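Local structure of 5-carboxymethyl-2-hydroxymuconate semialdehyde dehydrogenase (Thermus thermophilus, 2D4E) at residues C[105-110]-C[123-128]; C[174-179]-C[206-211]. The protein probably catalyses the NAD-dependent oxidation of 5-carboxymethyl-2-hydroxymuconate semialdehyde to its carboxylic acid, as a member of the aldehyde dehydrogenase family. All blocks are in the same frame, centred on the assembly; numbering follows the deposited sequence. Where two conformers were deposited one is given.

Interaction 1 of 2, residues C[105-110]-C[123-128]; sequences ELAVME and AQVARA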
ATOM      1  N   GLU C 105      10.732 -36.804  14.651  1.00 21.91           N
ATOM      2  CA  GLU C 105       9.834 -37.132  15.755  1.00 20.41           C
ATOM      3  C   GLU C 105       8.425 -36.590  15.492  1.00 23.36           C
ATOM      4  O   GLU C 105       7.435 -37.307  15.667  1.00 18.79           O
ATOM      5  CB  GLU C 105      10.360 -36.536  17.063  1.00 24.44           C
ATOM      6  CG  GLU C 105      11.753 -36.990  17.467  1.00 38.22           C
ATOM      7  CD  GLU C 105      12.451 -35.972  18.368  1.00 43.34           C
ATOM      8  OE1 GLU C 105      11.829 -35.501  19.344  1.00 43.35           O
ATOM      9  OE2 GLU C 105      13.623 -35.642  18.100  1.00 50.19           O
ATOM     10  N   LEU C 106       8.345 -35.319  15.090  1.00 19.48           N
ATOM     11  CA  LEU C 106       7.065 -34.665  14.806  1.00 21.90           C
ATOM     12  C   LEU C 106       6.292 -35.383  13.695  1.00 19.52           C
ATOM     13  O   LEU C 106       5.083 -35.608  13.803  1.00 21.19           O
ATOM     14  CB  LEU C 106       7.298 -33.190  14.424  1.00 14.71           C
ATOM     15  CG  LEU C 106       7.681 -32.239  15.578  1.00 19.68           C
ATOM     16  CD1 LEU C 106       8.254 -30.935  15.040  1.00 11.69           C
ATOM     17  CD2 LEU C 106       6.448 -31.968  16.439  1.00 13.35           C
ATOM     18  N   ALA C 107       6.995 -35.747  12.632  1.00 19.89           N
ATOM     19  CA  ALA C 107       6.369 -36.437  11.516  1.00 19.08           C
ATOM     20  C   ALA C 107       5.798 -37.773  11.966  1.00 18.98           C
ATOM     21  O   ALA C 107       4.637 -38.082  11.709  1.00 21.88           O
ATOM     22  CB  ALA C 107       7.380 -36.650  10.403  1.00 17.44           C
ATOM     23  N   VAL C 108       6.614 -38.570  12.644  1.00 17.83           N
ATOM     24  CA  VAL C 108       6.164 -39.873  13.110  1.00 18.27           C
ATOM     25  C   VAL C 108       4.993 -39.749  14.076  1.00 19.59           C
ATOM     26  O   VAL C 108       3.999 -40.468  13.968  1.00 18.80           O
ATOM     27  CB  VAL C 108       7.308 -40.647  13.806  1.00 19.85           C
ATOM     28  CG1 VAL C 108       6.770 -41.936  14.407  1.00 21.32           C
ATOM     29  CG2 VAL C 108       8.415 -40.956  12.800  1.00 18.04           C
ATOM     30  N   MET C 109       5.115 -38.827  15.019  1.00 17.22           N
ATOM     31  CA  MET C 109       4.071 -38.621  16.006  1.00 21.02           C
ATOM     32  C   MET C 109       2.723 -38.309  15.355  1.00 17.45           C
ATOM     33  O   MET C 109       1.720 -38.977  15.622  1.00 19.26           O
ATOM     34  CB  MET C 109       4.470 -37.480  16.942  1.00 22.03           C
ATOM     35  CG  MET C 109       3.534 -37.286  18.108  1.00 26.79           C
ATOM     36  SD  MET C 109       4.173 -36.037  19.232  1.00 31.95           S
ATOM     37  CE  MET C 109       5.639 -36.859  19.834  1.00 22.76           C
ATOM     38  N   GLU C 110       2.702 -37.297  14.494  1.00 14.11           N
ATOM     39  CA  GLU C 110       1.460 -36.912  13.841  1.00 19.70           C
ATOM     40  C   GLU C 110       0.962 -37.999  12.890  1.00 18.59           C
ATOM     41  O   GLU C 110      -0.245 -38.179  12.716  1.00 16.11           O
ATOM     42  CB  GLU C 110       1.648 -35.587  13.098  1.00 19.75           C
ATOM     43  CG  GLU C 110       0.430 -35.147  12.305  1.00 21.78           C
ATOM     44  CD  GLU C 110       0.411 -33.651  12.040  1.00 29.51           C
ATOM     45  OE1 GLU C 110      -0.276 -33.228  11.088  1.00 31.36           O
ATOM     46  OE2 GLU C 110       1.070 -32.899  12.790  1.00 22.96           O
ATOM     47  N   ALA C 123       6.594 -33.563   5.039  1.00 24.29           N
ATOM     48  CA  ALA C 123       6.595 -32.331   4.258  1.00 26.14           C
ATOM     49  C   ALA C 123       5.818 -31.252   5.013  1.00 26.05           C
ATOM     50  O   ALA C 123       6.125 -30.063   4.909  1.00 29.94           O
ATOM     51  CB  ALA C 123       5.963 -32.570   2.889  1.00 19.24           C
ATOM     52  N   GLN C 124       4.809 -31.675   5.770  1.00 23.85           N
ATOM     53  CA  GLN C 124       3.992 -30.748   6.548  1.00 25.90           C
ATOM     54  C   GLN C 124       4.799 -30.149   7.698  1.00 24.81           C
ATOM     55  O   GLN C 124       4.557 -29.012   8.109  1.00 25.42           O
ATOM     56  CB  GLN C 124       2.755 -31.465   7.089  1.00 27.98           C
ATOM     57  CG  GLN C 124       1.789 -31.892   6.003  1.00 37.67           C
ATOM     58  CD  GLN C 124       0.768 -30.827   5.701  1.00 40.40           C
ATOM     59  OE1 GLN C 124      -0.201 -30.659   6.440  1.00 45.36           O
ATOM     60  NE2 GLN C 124       0.985 -30.086   4.621  1.00 44.31           N
ATOM     61  N   VAL C 125       5.755 -30.916   8.220  1.00 22.58           N
ATOM     62  CA  VAL C 125       6.600 -30.417   9.299  1.00 19.49           C
ATOM     63  C   VAL C 125       7.448 -29.292   8.721  1.00 18.34           C
ATOM     64  O   VAL C 125       7.685 -28.282   9.376  1.00 22.49           O
ATOM     65  CB  VAL C 125       7.532 -31.508   9.861  1.00 20.09           C
ATOM     66  CG1 VAL C 125       8.534 -30.888  10.829  1.00 17.42           C
ATOM     67  CG2 VAL C 125       6.712 -32.573  10.574  1.00 18.43           C
ATOM     68  N   ALA C 126       7.906 -29.470   7.489  1.00 16.67           N
ATOM     69  CA  ALA C 126       8.702 -28.440   6.841  1.00 18.01           C
ATOM     70  C   ALA C 126       7.855 -27.167   6.674  1.00 21.98           C
ATOM     71  O   ALA C 126       8.346 -26.056   6.872  1.00 24.41           O
ATOM     72  CB  ALA C 126       9.203 -28.938   5.484  1.00 19.11           C
ATOM     73  N   ARG C 127       6.584 -27.329   6.313  1.00 22.62           N
ATOM     74  CA  ARG C 127       5.696 -26.176   6.150  1.00 20.34           C
ATOM     75  C   ARG C 127       5.478 -25.493   7.498  1.00 20.64           C
ATOM     76  O   ARG C 127       5.365 -24.273   7.572  1.00 20.04           O
ATOM     77  CB  ARG C 127       4.341 -26.602   5.570  1.00 21.30           C
ATOM     78  CG  ARG C 127       4.329 -26.779   4.057  1.00 32.32           C
ATOM     79  CD  ARG C 127       4.370 -25.429   3.314  1.00 53.69           C
ATOM     80  NE  ARG C 127       3.172 -24.607   3.535  1.00 58.24           N
ATOM     81  CZ  ARG C 127       3.041 -23.685   4.491  1.00 57.40           C
ATOM     82  NH1 ARG C 127       4.038 -23.438   5.334  1.00 50.68           N
ATOM     83  NH2 ARG C 127       1.898 -23.023   4.619  1.00 57.40           N
ATOM     84  N   ALA C 128       5.406 -26.290   8.558  1.00 18.85           N
ATOM     85  CA  ALA C 128       5.212 -25.759   9.902  1.00 21.98           C
ATOM     86  C   ALA C 128       6.413 -24.898  10.278  1.00 22.98           C
ATOM     87  O   ALA C 128       6.262 -23.805  10.828  1.00 22.98           O
ATOM     88  CB  ALA C 128       5.057 -26.895  10.895  1.00 17.23           C
TER
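Ala107 and Val125 mark the nearest approach of the two helical backbones, their CA atoms standing 6.4 Å apart. Such closeness fits the small side chain at one position and a single beta-branched side chain filling the gap from the other. Val125 does most of the touching through one branch. Its CG2 lies anti to the carbonyl carbon and beside the backbone N, an orientation that presents the methyl to the turn where Leu106 passes into Ala107. There it meets backbone as well as side chain: CG2 is 3.8 Å from Ala107 N and 3.9 Å from Leu106 CB. Ala107 CB, at 4.1 Å from CG2, lies on much the same side as its own N, with Leu106 CB nearly at right angles. Leu106 offers the base of its side chain to this methyl, while farther out its CD1 comes to 4.2 Å from CG1, the other branch of Val125. Beyond the pair of helices, Leu106 packs on Lys207 and Ile211 of helix 203-214, and Ala128 rests on Leu176 of helix 175-188. All three touching residues are buried, and the two segments cover 129 Å², both sides summed. Val125 CG2 meets two CB atoms and, closest, a backbone nitrogen, at van der Waals distance, so segments 105-110 and 123-128 are held by fit and probably exclusion of water, with neither hydrogen bond nor salt bridge between them.

Interaction 2 of 2, residues C[174-179]-C[206-211]; sequences APLMLS and TKLAEI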
ATOM      1  N   ALA C 174      -4.593 -32.021  10.449  1.00 15.01           N
ATOM      2  CA  ALA C 174      -3.201 -31.580  10.299  1.00 18.34           C
ATOM      3  C   ALA C 174      -2.786 -30.706  11.488  1.00 20.83           C
ATOM      4  O   ALA C 174      -2.556 -29.506  11.339  1.00 18.41           O
ATOM      5  CB  ALA C 174      -3.041 -30.806   8.988  1.00 13.98           C
ATOM      6  N   PRO C 175      -2.661 -31.316  12.679  1.00 24.24           N
ATOM      7  CA  PRO C 175      -2.289 -30.680  13.949  1.00 24.20           C
ATOM      8  C   PRO C 175      -1.150 -29.669  13.925  1.00 24.04           C
ATOM      9  O   PRO C 175      -1.335 -28.515  14.304  1.00 23.57           O
ATOM     10  CB  PRO C 175      -1.975 -31.874  14.850  1.00 25.21           C
ATOM     11  CG  PRO C 175      -2.917 -32.906  14.353  1.00 28.60           C
ATOM     12  CD  PRO C 175      -2.785 -32.773  12.855  1.00 23.66           C
ATOM     13  N   LEU C 176       0.030 -30.097  13.492  1.00 17.76           N
ATOM     14  CA  LEU C 176       1.180 -29.198  13.466  1.00 19.31           C
ATOM     15  C   LEU C 176       1.044 -28.037  12.485  1.00 19.40           C
ATOM     16  O   LEU C 176       1.222 -26.879  12.859  1.00 19.66           O
ATOM     17  CB  LEU C 176       2.461 -29.973  13.147  1.00 15.68           C
ATOM     18  CG  LEU C 176       3.737 -29.142  13.304  1.00 19.12           C
ATOM     19  CD1 LEU C 176       3.939 -28.793  14.778  1.00 16.09           C
ATOM     20  CD2 LEU C 176       4.928 -29.916  12.775  1.00 19.17           C
ATOM     21  N   MET C 177       0.737 -28.349  11.231  1.00 16.48           N
ATOM     22  CA  MET C 177       0.607 -27.318  10.201  1.00 18.93           C
ATOM     23  C   MET C 177      -0.483 -26.291  10.483  1.00 18.20           C
ATOM     24  O   MET C 177      -0.258 -25.089  10.363  1.00 19.37           O
ATOM     25  CB  MET C 177       0.357 -27.970   8.836  1.00 22.02           C
ATOM     26  CG  MET C 177       0.031 -27.008   7.703  0.50 24.89           C
ATOM     27  SD  MET C 177       1.322 -25.804   7.387  0.50 26.26           S
ATOM     28  CE  MET C 177       0.344 -24.305   7.235  0.50 25.21           C
ATOM     29  N   LEU C 178      -1.662 -26.762  10.866  1.00 18.47           N
ATOM     30  CA  LEU C 178      -2.769 -25.859  11.127  1.00 19.67           C
ATOM     31  C   LEU C 178      -2.678 -25.062  12.426  1.00 21.63           C
ATOM     32  O   LEU C 178      -3.265 -23.990  12.528  1.00 20.54           O
ATOM     33  CB  LEU C 178      -4.082 -26.637  11.066  1.00 22.22           C
ATOM     34  CG  LEU C 178      -4.287 -27.329   9.712  1.00 20.69           C
ATOM     35  CD1 LEU C 178      -5.613 -28.049   9.713  1.00 22.36           C
ATOM     36  CD2 LEU C 178      -4.231 -26.307   8.585  1.00 19.96           C
ATOM     37  N   SER C 179      -1.949 -25.563  13.417  1.00 20.01           N
ATOM     38  CA  SER C 179      -1.830 -24.820  14.666  1.00 19.35           C
ATOM     39  C   SER C 179      -0.733 -23.769  14.528  1.00 18.99           C
ATOM     40  O   SER C 179      -0.910 -22.631  14.953  1.00 22.43           O
ATOM     41  CB  SER C 179      -1.533 -25.752  15.849  1.00 19.41           C
ATOM     42  OG  SER C 179      -0.252 -26.352  15.741  1.00 24.74           O
ATOM     43  N   THR C 206       1.437 -31.265  22.305  1.00 21.53           N
ATOM     44  CA  THR C 206       2.244 -31.333  23.518  1.00 19.10           C
ATOM     45  C   THR C 206       3.719 -31.316  23.124  1.00 22.84           C
ATOM     46  O   THR C 206       4.549 -30.718  23.811  1.00 23.92           O
ATOM     47  CB  THR C 206       1.928 -32.607  24.330  1.00 22.07           C
ATOM     48  OG1 THR C 206       0.728 -32.400  25.091  1.00 18.40           O
ATOM     49  CG2 THR C 206       3.081 -32.951  25.266  1.00 14.04           C
ATOM     50  N   LYS C 207       4.038 -31.962  22.005  1.00 20.30           N
ATOM     51  CA  LYS C 207       5.410 -31.999  21.510  1.00 22.58           C
ATOM     52  C   LYS C 207       5.850 -30.588  21.103  1.00 23.48           C
ATOM     53  O   LYS C 207       6.978 -30.163  21.383  1.00 17.87           O
ATOM     54  CB  LYS C 207       5.510 -32.946  20.309  1.00 18.69           C
ATOM     55  CG  LYS C 207       6.914 -33.076  19.735  1.00 22.41           C
ATOM     56  CD  LYS C 207       7.898 -33.656  20.750  1.00 24.19           C
ATOM     57  CE  LYS C 207       9.273 -33.832  20.124  1.00 30.48           C
ATOM     58  NZ  LYS C 207      10.223 -34.537  21.026  1.00 36.42           N
ATOM     59  N   LEU C 208       4.947 -29.870  20.442  1.00 18.68           N
ATOM     60  CA  LEU C 208       5.213 -28.513  20.004  1.00 16.20           C
ATOM     61  C   LEU C 208       5.508 -27.645  21.222  1.00 18.76           C
ATOM     62  O   LEU C 208       6.418 -26.814  21.197  1.00 18.51           O
ATOM     63  CB  LEU C 208       4.005 -27.957  19.239  1.00 20.12           C
ATOM     64  CG  LEU C 208       4.092 -26.495  18.786  1.00 19.96           C
ATOM     65  CD1 LEU C 208       5.312 -26.306  17.886  1.00 15.32           C
ATOM     66  CD2 LEU C 208       2.798 -26.104  18.052  1.00 18.10           C
ATOM     67  N   ALA C 209       4.739 -27.833  22.289  1.00 16.03           N
ATOM     68  CA  ALA C 209       4.969 -27.063  23.508  1.00 20.75           C
ATOM     69  C   ALA C 209       6.379 -27.352  24.028  1.00 22.00           C
ATOM     70  O   ALA C 209       7.069 -26.447  24.497  1.00 20.03           O
ATOM     71  CB  ALA C 209       3.941 -27.419  24.566  1.00 12.30           C
ATOM     72  N   GLU C 210       6.810 -28.607  23.935  1.00 19.53           N
ATOM     73  CA  GLU C 210       8.147 -28.969  24.401  1.00 24.42           C
ATOM     74  C   GLU C 210       9.172 -28.145  23.640  1.00 21.45           C
ATOM     75  O   GLU C 210      10.099 -27.586  24.226  1.00 23.16           O
ATOM     76  CB  GLU C 210       8.424 -30.458  24.178  1.00 18.06           C
ATOM     77  CG  GLU C 210       7.540 -31.384  24.995  1.00 26.79           C
ATOM     78  CD  GLU C 210       7.948 -32.842  24.875  1.00 28.36           C
ATOM     79  OE1 GLU C 210       7.212 -33.710  25.390  1.00 30.87           O
ATOM     80  OE2 GLU C 210       9.007 -33.121  24.273  1.00 30.99           O
ATOM     81  N   ILE C 211       8.984 -28.066  22.329  1.00 19.74           N
ATOM     82  CA  ILE C 211       9.881 -27.318  21.469  1.00 15.59           C
ATOM     83  C   ILE C 211       9.874 -25.828  21.795  1.00 18.33           C
ATOM     84  O   ILE C 211      10.931 -25.210  21.875  1.00 18.07           O
ATOM     85  CB  ILE C 211       9.520 -27.543  19.987  1.00 18.96           C
ATOM     86  CG1 ILE C 211       9.825 -29.000  19.615  1.00 22.57           C
ATOM     87  CG2 ILE C 211      10.291 -26.574  19.099  1.00 14.31           C
ATOM     88  CD1 ILE C 211       9.365 -29.402  18.235  1.00 18.67           C
TER
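Leu208 has its CG anti to the backbone N (chi1 176°), which carries both of its methyls to helix 175-188, while the Ser179 hydroxyl is turned between its own backbone N and carbonyl carbon (chi1 67°) and lies alongside them. The result is a mixed contact: Ser179 OG sits 3.8 Å from Leu208 CD2. The other methyl, Leu208 CD1, meets Leu176 CD1 end to end at 4.2 Å, the end of the Leu176 side chain reaching closer than its first bond would suggest. Ser179 OG is not left without a polar partner beside this methyl, because it donates to Pro175 O one turn back, at 2.8 Å. The donor is tilted 22° from the carbonyl plane, and Ser179 N reaches the same oxygen from the opposite face, so two donors grip one carbonyl. With an alanine here, Pro175 O would probably lose the second of these donors and Leu208 CD2 its neighbour on the facing helix. The nearest backbones, at Leu176 and Leu208, are 7.7 Å apart between CA atoms. Helix 175-188 follows strand 166-169 and helix 203-214 follows the adjacent parallel strand 193-196, so the contact joins successive helices of the beta-alpha-beta units in the Rossmann-like NAD-binding domain; helix 118-136 meets Leu176 through Ala128, and Phe35 of strand 34-36 packs against Ala209.

Interactions 1 and 2 have centres about 9 Å apart and come one after the other along the chain, yet their four helices form one packed group. Two polar links tie them: Glu105 OE1 of interaction 1 makes a salt bridge at 2.5 Å to Lys207 NZ of interaction 2, and Glu110 OE2 lies 3.1 Å from Leu176 N, a probable hydrogen bond in the first turn of helix 175-188. The two apolar contacts are therefore tied by one side-chain salt bridge and, probably, by a carboxylate bound to a backbone amide. Interaction 2 is the one beside the cofactor: Leu178 touches the bound NAD, whereas the Ser179 side chain stays about 9 Å from it.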